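Local atomic coordinates of tapirin (Caldicellulosiruptor kristjanssonii, PDB entry 6N2B), a protein that probably binds cellulose through its C-terminal beta-helix domain, which carries a calcium ion and is thought to help the thermophilic cell adhere to plant fibre. Residues 541-545 / 546-550; 511-515 / 516-520; 413-417 / 418-422; 209-212 / 213-217. All coordinates share one frame; numbering follows the deposited sequence.

Contact 1 (541-545 / 546-550); sequences SITST and LNYIP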
loop_
_atom_site.group_PDB
_atom_site.type_symbol
_atom_site.label_atom_id
_atom_site.label_comp_id
_atom_site.label_asym_id
_atom_site.label_seq_id
_atom_site.Cartn_x
_atom_site.Cartn_y
_atom_site.Cartn_z
ATOM N N SER A 541 11.707 17.278 14.941
ATOM C CA SER A 541 12.593 17.592 13.827
ATOM C C SER A 541 11.852 17.542 12.490
ATOM O O SER A 541 12.019 18.428 11.644
ATOM C CB SER A 541 13.777 16.632 13.824
ATOM O OG SER A 541 14.544 16.857 12.658
ATOM N N ILE A 542 11.031 16.507 12.282
ATOM C CA ILE A 542 10.302 16.368 11.023
ATOM C C ILE A 542 9.209 17.428 10.918
ATOM O O ILE A 542 9.009 18.027 9.854
ATOM C CB ILE A 542 9.717 14.943 10.895
ATOM C CG1 ILE A 542 10.843 13.905 10.823
ATOM C CG2 ILE A 542 8.738 14.835 9.692
ATOM C CD1 ILE A 542 10.375 12.483 10.985
ATOM N N THR A 543 8.463 17.648 12.006
ATOM C CA THR A 543 7.423 18.668 11.985
ATOM C C THR A 543 8.022 20.021 11.643
ATOM O O THR A 543 7.489 20.757 10.801
ATOM C CB THR A 543 6.695 18.724 13.335
ATOM O OG1 THR A 543 6.076 17.465 13.618
ATOM C CG2 THR A 543 5.621 19.780 13.311
ATOM N N SER A 544 9.160 20.346 12.255
ATOM C CA SER A 544 9.836 21.599 11.949
ATOM C C SER A 544 10.298 21.635 10.494
ATOM O O SER A 544 10.040 22.605 9.779
ATOM C CB SER A 544 10.999 21.784 12.915
ATOM O OG SER A 544 11.955 22.674 12.385
ATOM N N THR A 545 10.946 20.565 10.028
ATOM C CA THR A 545 11.543 20.553 8.691
ATOM C C THR A 545 10.491 20.697 7.585
ATOM O O THR A 545 10.675 21.456 6.624
ATOM C CB THR A 545 12.334 19.256 8.519
ATOM O OG1 THR A 545 13.500 19.307 9.340
ATOM C CG2 THR A 545 12.752 19.045 7.087
ATOM N N LEU A 546 9.388 19.959 7.689
ATOM C CA LEU A 546 8.335 20.002 6.679
ATOM C C LEU A 546 7.286 21.073 6.936
ATOM O O LEU A 546 6.366 21.210 6.118
ATOM C CB LEU A 546 7.619 18.648 6.589
ATOM C CG LEU A 546 8.475 17.413 6.344
ATOM C CD1 LEU A 546 7.602 16.150 6.348
ATOM C CD2 LEU A 546 9.269 17.580 5.035
ATOM N N ASN A 547 7.379 21.811 8.046
ATOM C CA ASN A 547 6.363 22.783 8.428
ATOM C C ASN A 547 5.002 22.093 8.440
ATOM O O ASN A 547 4.070 22.439 7.711
ATOM C CB ASN A 547 6.398 23.995 7.494
ATOM C CG ASN A 547 5.681 25.212 8.064
ATOM O OD1 ASN A 547 5.342 25.261 9.246
ATOM N ND2 ASN A 547 5.451 26.208 7.208
ATOM N N TYR A 548 4.940 21.052 9.263
ATOM C CA TYR A 548 3.833 20.111 9.279
ATOM C C TYR A 548 2.853 20.515 10.363
ATOM O O TYR A 548 3.266 20.817 11.482
ATOM C CB TYR A 548 4.326 18.689 9.545
ATOM C CG TYR A 548 3.195 17.682 9.604
ATOM C CD1 TYR A 548 2.363 17.471 8.506
ATOM C CD2 TYR A 548 2.949 16.956 10.768
ATOM C CE1 TYR A 548 1.328 16.550 8.570
ATOM C CE2 TYR A 548 1.915 16.038 10.842
ATOM C CZ TYR A 548 1.109 15.839 9.743
ATOM O OH TYR A 548 0.079 14.927 9.816
ATOM N N ILE A 549 1.567 20.514 10.035
ATOM C CA ILE A 549 0.505 20.791 10.995
ATOM C C ILE A 549 -0.390 19.561 11.100
ATOM O O ILE A 549 -1.217 19.300 10.224
ATOM C CB ILE A 549 -0.313 22.036 10.604
ATOM C CG1 ILE A 549 0.594 23.237 10.378
ATOM C CG2 ILE A 549 -1.322 22.356 11.694
ATOM C CD1 ILE A 549 0.269 24.037 9.158
ATOM N N PRO A 550 -0.257 18.780 12.169
ATOM C CA PRO A 550 -1.109 17.594 12.333
ATOM C C PRO A 550 -2.571 17.977 12.462
ATOM O O PRO A 550 -2.909 18.951 13.152
ATOM C CB PRO A 550 -0.583 16.946 13.625
ATOM C CG PRO A 550 0.407 17.901 14.199
ATOM C CD PRO A 550 0.880 18.773 13.093
#
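L546 N donates to I542 O over 2.9 Å, a nearly straight bond (173° at the hydrogen) that keeps the last turn of helix 536-546 alpha-helical. On the same side of the helix the two side chains run next to each other, pointing the same way, and the methyls I542 CG2 and L546 CD1 meet at 3.8 Å. Beyond L546 the chain leaves the helix in a Schellman motif. N547 takes a positive phi of 53°, which swings the backbone round so that Y548 N reaches back to T543 O at 3.0 Å, on a lone pair. Inside that wider loop N547 N bonds to S544 O at 3.3 Å. With T543 OG1 beside the backbone N (chi1 -60°), CG2 falls anti to it, faces the departing chain and lies 4.1 Å from Y548 CB; T543 OG1 sits at the edge of the tyrosine ring but is bonded to E539 O. One turn earlier, S541 O is gripped twice by T545, whose N and OG1 arrive from opposite faces of the carbonyl plane. The phenol of Y548 leads away from the helix, its OH hydrogen-bonded to L204 N.

Contact 2 (511-515 / 516-520); sequences IITLG and STFNI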
loop_
_atom_site.group_PDB
_atom_site.type_symbol
_atom_site.label_atom_id
_atom_site.label_comp_id
_atom_site.label_asym_id
_atom_site.label_seq_id
_atom_site.Cartn_x
_atom_site.Cartn_y
_atom_site.Cartn_z
ATOM N N ILE A 511 9.933 5.896 6.169
ATOM C CA ILE A 511 10.517 6.549 5.003
ATOM C C ILE A 511 9.529 7.595 4.500
ATOM O O ILE A 511 8.383 7.269 4.171
ATOM C CB ILE A 511 10.858 5.539 3.893
ATOM C CG1 ILE A 511 11.741 4.423 4.462
ATOM C CG2 ILE A 511 11.547 6.217 2.734
ATOM C CD1 ILE A 511 11.948 3.244 3.529
ATOM N N ILE A 512 9.965 8.847 4.459
ATOM C CA ILE A 512 9.172 9.950 3.938
ATOM C C ILE A 512 9.850 10.456 2.677
ATOM O O ILE A 512 11.025 10.835 2.696
ATOM C CB ILE A 512 9.038 11.089 4.954
ATOM C CG1 ILE A 512 8.165 10.672 6.136
ATOM C CG2 ILE A 512 8.544 12.341 4.241
ATOM C CD1 ILE A 512 8.599 11.289 7.455
ATOM N N THR A 513 9.125 10.470 1.583
ATOM C CA THR A 513 9.692 10.868 0.309
ATOM C C THR A 513 8.881 12.037 -0.220
ATOM O O THR A 513 7.651 12.042 -0.127
ATOM C CB THR A 513 9.692 9.701 -0.679
ATOM O OG1 THR A 513 8.361 9.502 -1.177
ATOM C CG2 THR A 513 10.170 8.418 0.016
ATOM N N LEU A 514 9.576 13.037 -0.752
ATOM C CA LEU A 514 8.952 14.305 -1.070
ATOM C C LEU A 514 9.027 14.668 -2.537
ATOM O O LEU A 514 8.362 15.622 -2.950
ATOM C CB LEU A 514 9.587 15.426 -0.236
ATOM C CG LEU A 514 9.499 15.150 1.266
ATOM C CD1 LEU A 514 10.576 15.870 2.043
ATOM C CD2 LEU A 514 8.145 15.554 1.768
ATOM N N GLY A 515 9.795 13.943 -3.332
ATOM C CA GLY A 515 9.851 14.232 -4.742
ATOM C C GLY A 515 8.620 13.759 -5.479
ATOM O O GLY A 515 7.894 12.870 -5.016
ATOM N N SER A 516 8.403 14.376 -6.648
ATOM C CA SER A 516 7.318 13.966 -7.538
ATOM C C SER A 516 7.375 12.473 -7.834
ATOM O O SER A 516 6.346 11.787 -7.848
ATOM C CB SER A 516 7.384 14.762 -8.841
ATOM O OG SER A 516 7.450 16.152 -8.570
ATOM N N THR A 517 8.571 11.957 -8.076
ATOM C CA THR A 517 8.786 10.546 -8.326
ATOM C C THR A 517 9.780 10.017 -7.297
ATOM O O THR A 517 10.640 10.755 -6.808
ATOM C CB THR A 517 9.283 10.342 -9.759
ATOM O OG1 THR A 517 8.948 9.023 -10.207
ATOM C CG2 THR A 517 10.802 10.576 -9.855
ATOM N N PHE A 518 9.643 8.743 -6.933
ATOM C CA PHE A 518 10.520 8.159 -5.924
ATOM C C PHE A 518 10.774 6.685 -6.210
ATOM O O PHE A 518 9.824 5.902 -6.327
ATOM C CB PHE A 518 9.941 8.303 -4.512
ATOM C CG PHE A 518 10.721 7.556 -3.495
ATOM C CD1 PHE A 518 11.989 7.980 -3.136
ATOM C CD2 PHE A 518 10.238 6.392 -2.952
ATOM C CE1 PHE A 518 12.738 7.269 -2.218
ATOM C CE2 PHE A 518 10.972 5.688 -2.037
ATOM C CZ PHE A 518 12.227 6.117 -1.671
ATOM N N ASN A 519 12.054 6.306 -6.286
ATOM C CA ASN A 519 12.473 4.923 -6.484
ATOM C C ASN A 519 13.379 4.489 -5.345
ATOM O O ASN A 519 14.325 5.204 -5.001
ATOM C CB ASN A 519 13.233 4.751 -7.799
ATOM C CG ASN A 519 12.326 4.788 -9.012
ATOM O OD1 ASN A 519 11.957 3.734 -9.569
ATOM N ND2 ASN A 519 11.962 6.003 -9.440
ATOM N N ILE A 520 13.102 3.323 -4.769
ATOM C CA ILE A 520 14.091 2.617 -3.963
ATOM C C ILE A 520 14.814 1.662 -4.888
ATOM O O ILE A 520 14.175 0.908 -5.630
ATOM C CB ILE A 520 13.440 1.853 -2.797
ATOM C CG1 ILE A 520 12.231 2.606 -2.291
ATOM C CG2 ILE A 520 14.432 1.624 -1.645
ATOM C CD1 ILE A 520 11.553 1.920 -1.179
#
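T513 and F518 face each other across a corner of the beta-helix, where the chain leaves strand 510-513, rounds G515 and S516 and heads for strand 520-522 on another face of the coil. The main interaction is a CH-pi contact. T513 CG2 stands 3.3 Å from the centroid of the F518 ring, only 4° off the ring normal, so the methyl is centred over one face and lies at similar distances from all six ring carbons. The two side chains cross at about a right angle. With F518 CG trans to its backbone N (chi1 172°), the benzyl group folds back over the end of the strand it has just left.

Looser apolar packing extends this contact. I511 CG2, two residues back on the same side of the strand, approaches F518 CZ obliquely at 4.5 Å, and I487 of strand 487-489, which pairs with strand 520-522, touches both I511 and F518.

Polar interactions leave the corner for the adjacent coil. T513 OG1, set between its backbone N and carbonyl carbon at chi1 76°, lies near the root of the F518 side chain but bonds to S211 OG, while F518 N bonds to S214 OG. On the ring face opposite the T513 methyl, I520 N lies 4.1 Å above the plane, displaced toward the rim.

Contact 3 (413-417 / 418-422); sequences KNFDF and DSRMS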
loop_
_atom_site.group_PDB
_atom_site.type_symbol
_atom_site.label_atom_id
_atom_site.label_comp_id
_atom_site.label_asym_id
_atom_site.label_seq_id
_atom_site.Cartn_x
_atom_site.Cartn_y
_atom_site.Cartn_z
ATOM N N LYS A 413 -11.247 11.195 0.370
ATOM C CA LYS A 413 -11.332 11.985 -0.855
ATOM C C LYS A 413 -11.226 13.480 -0.563
ATOM O O LYS A 413 -10.671 14.239 -1.366
ATOM C CB LYS A 413 -12.648 11.668 -1.567
ATOM C CG LYS A 413 -12.622 11.798 -3.084
ATOM C CD LYS A 413 -14.034 11.939 -3.629
ATOM C CE LYS A 413 -14.696 10.577 -3.904
ATOM N NZ LYS A 413 -14.377 10.031 -5.261
ATOM N N ASN A 414 -11.732 13.913 0.586
ATOM C CA ASN A 414 -11.819 15.325 0.909
ATOM C C ASN A 414 -10.615 15.836 1.675
ATOM O O ASN A 414 -10.538 17.040 1.937
ATOM C CB ASN A 414 -13.088 15.610 1.724
ATOM C CG ASN A 414 -14.351 15.618 0.864
ATOM O OD1 ASN A 414 -14.297 15.882 -0.340
ATOM N ND2 ASN A 414 -15.496 15.336 1.486
ATOM N N PHE A 415 -9.679 14.968 2.042
ATOM C CA PHE A 415 -8.521 15.385 2.826
ATOM C C PHE A 415 -7.388 15.785 1.888
ATOM O O PHE A 415 -6.966 14.986 1.038
ATOM C CB PHE A 415 -8.078 14.271 3.770
ATOM C CG PHE A 415 -7.140 14.730 4.833
ATOM C CD1 PHE A 415 -7.618 15.283 6.007
ATOM C CD2 PHE A 415 -5.773 14.618 4.659
ATOM C CE1 PHE A 415 -6.746 15.706 6.992
ATOM C CE2 PHE A 415 -4.898 15.043 5.641
ATOM C CZ PHE A 415 -5.385 15.587 6.808
ATOM N N ASP A 416 -6.908 17.029 2.035
ATOM C CA ASP A 416 -5.823 17.561 1.205
ATOM C C ASP A 416 -4.498 17.325 1.937
ATOM O O ASP A 416 -3.973 18.187 2.645
ATOM C CB ASP A 416 -6.073 19.033 0.894
ATOM C CG ASP A 416 -4.995 19.648 0.009
ATOM O OD1 ASP A 416 -4.032 18.941 -0.365
ATOM O OD2 ASP A 416 -5.118 20.852 -0.313
ATOM N N PHE A 417 -3.957 16.113 1.748
ATOM C CA PHE A 417 -2.742 15.694 2.445
ATOM C C PHE A 417 -1.629 16.714 2.274
ATOM O O PHE A 417 -0.913 17.031 3.230
ATOM C CB PHE A 417 -2.278 14.325 1.932
ATOM C CG PHE A 417 -3.021 13.159 2.532
ATOM C CD1 PHE A 417 -4.190 12.681 1.940
ATOM C CD2 PHE A 417 -2.553 12.533 3.680
ATOM C CE1 PHE A 417 -4.880 11.611 2.484
ATOM C CE2 PHE A 417 -3.244 11.454 4.233
ATOM C CZ PHE A 417 -4.404 10.996 3.632
ATOM N N ASP A 418 -1.477 17.247 1.062
ATOM C CA ASP A 418 -0.398 18.190 0.802
ATOM C C ASP A 418 -0.552 19.459 1.613
ATOM O O ASP A 418 0.447 20.090 1.970
ATOM C CB ASP A 418 -0.361 18.532 -0.676
ATOM C CG ASP A 418 0.704 17.787 -1.401
ATOM O OD1 ASP A 418 1.860 17.842 -0.919
ATOM O OD2 ASP A 418 0.387 17.155 -2.437
ATOM N N SER A 419 -1.792 19.846 1.910
ATOM C CA SER A 419 -2.039 21.089 2.623
ATOM C C SER A 419 -1.464 21.076 4.035
ATOM O O SER A 419 -1.304 22.144 4.634
ATOM C CB SER A 419 -3.541 21.363 2.670
ATOM O OG SER A 419 -4.199 20.448 3.522
ATOM N N ARG A 420 -1.138 19.903 4.575
ATOM C CA ARG A 420 -0.692 19.814 5.956
ATOM C C ARG A 420 0.778 20.174 6.150
ATOM O O ARG A 420 1.227 20.260 7.302
ATOM C CB ARG A 420 -0.955 18.406 6.490
ATOM C CG ARG A 420 -2.335 17.894 6.182
ATOM C CD ARG A 420 -3.404 18.878 6.619
ATOM N NE ARG A 420 -3.378 19.171 8.053
ATOM C CZ ARG A 420 -4.141 20.096 8.638
ATOM N NH1 ARG A 420 -4.063 20.305 9.939
ATOM N NH2 ARG A 420 -4.991 20.819 7.911
ATOM N N MET A 421 1.530 20.392 5.072
ATOM C CA MET A 421 2.955 20.666 5.162
ATOM C C MET A 421 3.330 21.673 4.096
ATOM O O MET A 421 2.578 21.917 3.147
ATOM C CB MET A 421 3.797 19.396 4.998
ATOM C CG MET A 421 3.739 18.783 3.595
ATOM S SD MET A 421 4.473 17.127 3.455
ATOM C CE MET A 421 3.611 16.246 4.768
ATOM N N SER A 422 4.521 22.252 4.258
ATOM C CA SER A 422 5.092 23.179 3.280
ATOM C C SER A 422 6.525 22.737 3.026
ATOM O O SER A 422 7.415 22.990 3.841
ATOM C CB SER A 422 5.025 24.620 3.776
ATOM O OG SER A 422 3.756 24.892 4.364
HETATM O O HOH W 1 -3.145 16.814 -1.702
#
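D416 O receives S419 N at 2.8 Å; S419 OG also points at this oxygen, but too closely in the model to be trusted at this resolution. One residue on, R420 N bonds to F417 O at 3.2 Å with a fairly straight N-H (163°). These i to i+3 bonds define a short 3-10 turn. The D416 carboxylate folds over its start: OD1 makes a weak bond to S419 N and accepts a hydrogen bond from a water at 2.7 Å, and that water accepts from D418 N. Along the other side, the methylenes of R420 cross the F415 side chain at about a right angle, CD lying 3.8 Å from F415 CZ. The bend at chi2 (-52°) lays CD beside that ring. An alanine here is likely to leave the outer end of the F415 ring without its aliphatic neighbour and I549 O without the weak bond from R420 NH1. Further out, F415 CD2 is centred over one face of the F417 ring, which also stacks with Y229 of the beta-helix, and D418 is held by a salt bridge to R212. Aromatic packing thus anchors the turn to the coil, while its more exposed flank relies on carboxylate, backbone N-H groups and water.

Contact 4 (209-212 / 213-217); sequences VYSR and GSFLP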
loop_
_atom_site.group_PDB
_atom_site.type_symbol
_atom_site.label_atom_id
_atom_site.label_comp_id
_atom_site.label_asym_id
_atom_site.label_seq_id
_atom_site.Cartn_x
_atom_site.Cartn_y
_atom_site.Cartn_z
ATOM N N VAL A 209 5.511 4.253 5.009
ATOM C CA VAL A 209 5.911 4.909 3.774
ATOM C C VAL A 209 4.945 6.061 3.538
ATOM O O VAL A 209 3.746 5.842 3.340
ATOM C CB VAL A 209 5.915 3.941 2.576
ATOM C CG1 VAL A 209 6.352 4.648 1.308
ATOM C CG2 VAL A 209 6.820 2.776 2.843
ATOM N N TYR A 210 5.456 7.282 3.568
ATOM C CA TYR A 210 4.692 8.455 3.162
ATOM C C TYR A 210 5.378 9.027 1.935
ATOM O O TYR A 210 6.509 9.509 2.026
ATOM C CB TYR A 210 4.617 9.490 4.279
ATOM C CG TYR A 210 3.705 10.652 3.961
ATOM C CD1 TYR A 210 4.160 11.737 3.222
ATOM C CD2 TYR A 210 2.382 10.668 4.404
ATOM C CE1 TYR A 210 3.330 12.795 2.930
ATOM C CE2 TYR A 210 1.541 11.727 4.118
ATOM C CZ TYR A 210 2.020 12.788 3.382
ATOM O OH TYR A 210 1.192 13.859 3.096
ATOM N N SER A 211 4.708 8.974 0.796
ATOM C CA SER A 211 5.270 9.472 -0.454
ATOM C C SER A 211 4.399 10.613 -0.964
ATOM O O SER A 211 3.234 10.401 -1.324
ATOM C CB SER A 211 5.373 8.358 -1.491
ATOM O OG SER A 211 6.427 7.477 -1.174
ATOM N N ARG A 212 4.965 11.823 -0.984
ATOM C CA ARG A 212 4.243 12.971 -1.521
ATOM C C ARG A 212 3.996 12.800 -3.013
ATOM O O ARG A 212 2.913 13.124 -3.517
ATOM C CB ARG A 212 5.024 14.255 -1.236
ATOM C CG ARG A 212 4.357 15.518 -1.751
ATOM C CD ARG A 212 4.876 16.756 -1.033
ATOM N NE ARG A 212 5.684 17.576 -1.931
ATOM C CZ ARG A 212 5.195 18.370 -2.882
ATOM N NH1 ARG A 212 3.879 18.488 -3.060
ATOM N NH2 ARG A 212 6.033 19.064 -3.647
ATOM N N GLY A 213 4.982 12.278 -3.728
ATOM C CA GLY A 213 4.782 11.928 -5.115
ATOM C C GLY A 213 4.492 10.450 -5.261
ATOM O O GLY A 213 3.677 9.893 -4.520
ATOM N N SER A 214 5.161 9.805 -6.207
ATOM C CA SER A 214 4.971 8.392 -6.465
ATOM C C SER A 214 5.834 7.554 -5.519
ATOM O O SER A 214 6.693 8.067 -4.792
ATOM C CB SER A 214 5.324 8.069 -7.909
ATOM O OG SER A 214 6.720 7.819 -8.016
ATOM N N PHE A 215 5.595 6.238 -5.544
ATOM C CA PHE A 215 6.297 5.282 -4.682
ATOM C C PHE A 215 6.529 4.016 -5.496
ATOM O O PHE A 215 5.606 3.227 -5.710
ATOM C CB PHE A 215 5.520 4.975 -3.413
ATOM C CG PHE A 215 6.094 3.842 -2.623
ATOM C CD1 PHE A 215 7.426 3.844 -2.253
ATOM C CD2 PHE A 215 5.304 2.777 -2.243
ATOM C CE1 PHE A 215 7.951 2.805 -1.522
ATOM C CE2 PHE A 215 5.826 1.734 -1.517
ATOM C CZ PHE A 215 7.149 1.741 -1.155
ATOM N N LEU A 216 7.760 3.825 -5.954
ATOM C CA LEU A 216 8.119 2.655 -6.749
ATOM C C LEU A 216 9.165 1.859 -5.990
ATOM O O LEU A 216 10.374 2.086 -6.161
ATOM C CB LEU A 216 8.631 3.058 -8.127
ATOM C CG LEU A 216 7.705 4.080 -8.812
ATOM C CD1 LEU A 216 8.467 5.092 -9.675
ATOM C CD2 LEU A 216 6.651 3.376 -9.591
ATOM N N PRO A 217 8.738 0.911 -5.160
ATOM C CA PRO A 217 9.692 0.124 -4.376
ATOM C C PRO A 217 10.441 -0.869 -5.247
ATOM O O PRO A 217 10.057 -1.183 -6.380
ATOM C CB PRO A 217 8.802 -0.604 -3.358
ATOM C CG PRO A 217 7.518 -0.762 -4.038
ATOM C CD PRO A 217 7.345 0.490 -4.901
#
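V209 CG1 is centred over one face of the F215 ring, 3.7 Å from its centroid and 9° off the normal, a CH-pi contact in the buried interior of the beta-helix. On the opposite face P217 CD lies 3.8 Å above the plane, also over the centre, so the phenyl group is sandwiched between a methyl and a proline ring. The trans setting of F215 CG to its backbone N (chi1 171°) carries the ring back across V209, the two side chains crossing at about a right angle. Nearer the bend, S211 OG is 3.5 Å from F215 CB. A leucine in place of F215 would probably lose the flat surface shared by V209 and P217 and leave a gap between them. Only R212 gives the contact a more open side: its long side chain runs away from the turn to a salt bridge with D418. G213 O and S214 OG are buried polar atoms, satisfied by S230 OG and F518 N. Apolar atoms therefore dominate the inner side of this corner, where the one hydroxyl, S211 OG, is satisfied by T513 OG1 of the next coil, and the remaining polar groups are spent on neighbouring coils and, through R212, on the segment that carries D418.

Overall arrangement
Along the chain the contacts follow the order 4, 3, 2, 1. Contacts 2 and 4 are similar corners on the adjoining parallel strands 510-513 and 207-211, their centres about 5 Å apart, consistent with successive layers of the beta-helix; T513 N to Y210 O is one of the bonds joining them. Contacts 1 and 3 lie outside the coil, about 13 Å apart by their centres, and are tied by I549 N to R420 O and L546 O to S422 N. The outer pair packs onto the coil: contact 1 through L546 against L514, contact 3 through F417 and M421 against Y210. Residues distant in sequence, including the C-terminal helix, thereby close round one region of the domain.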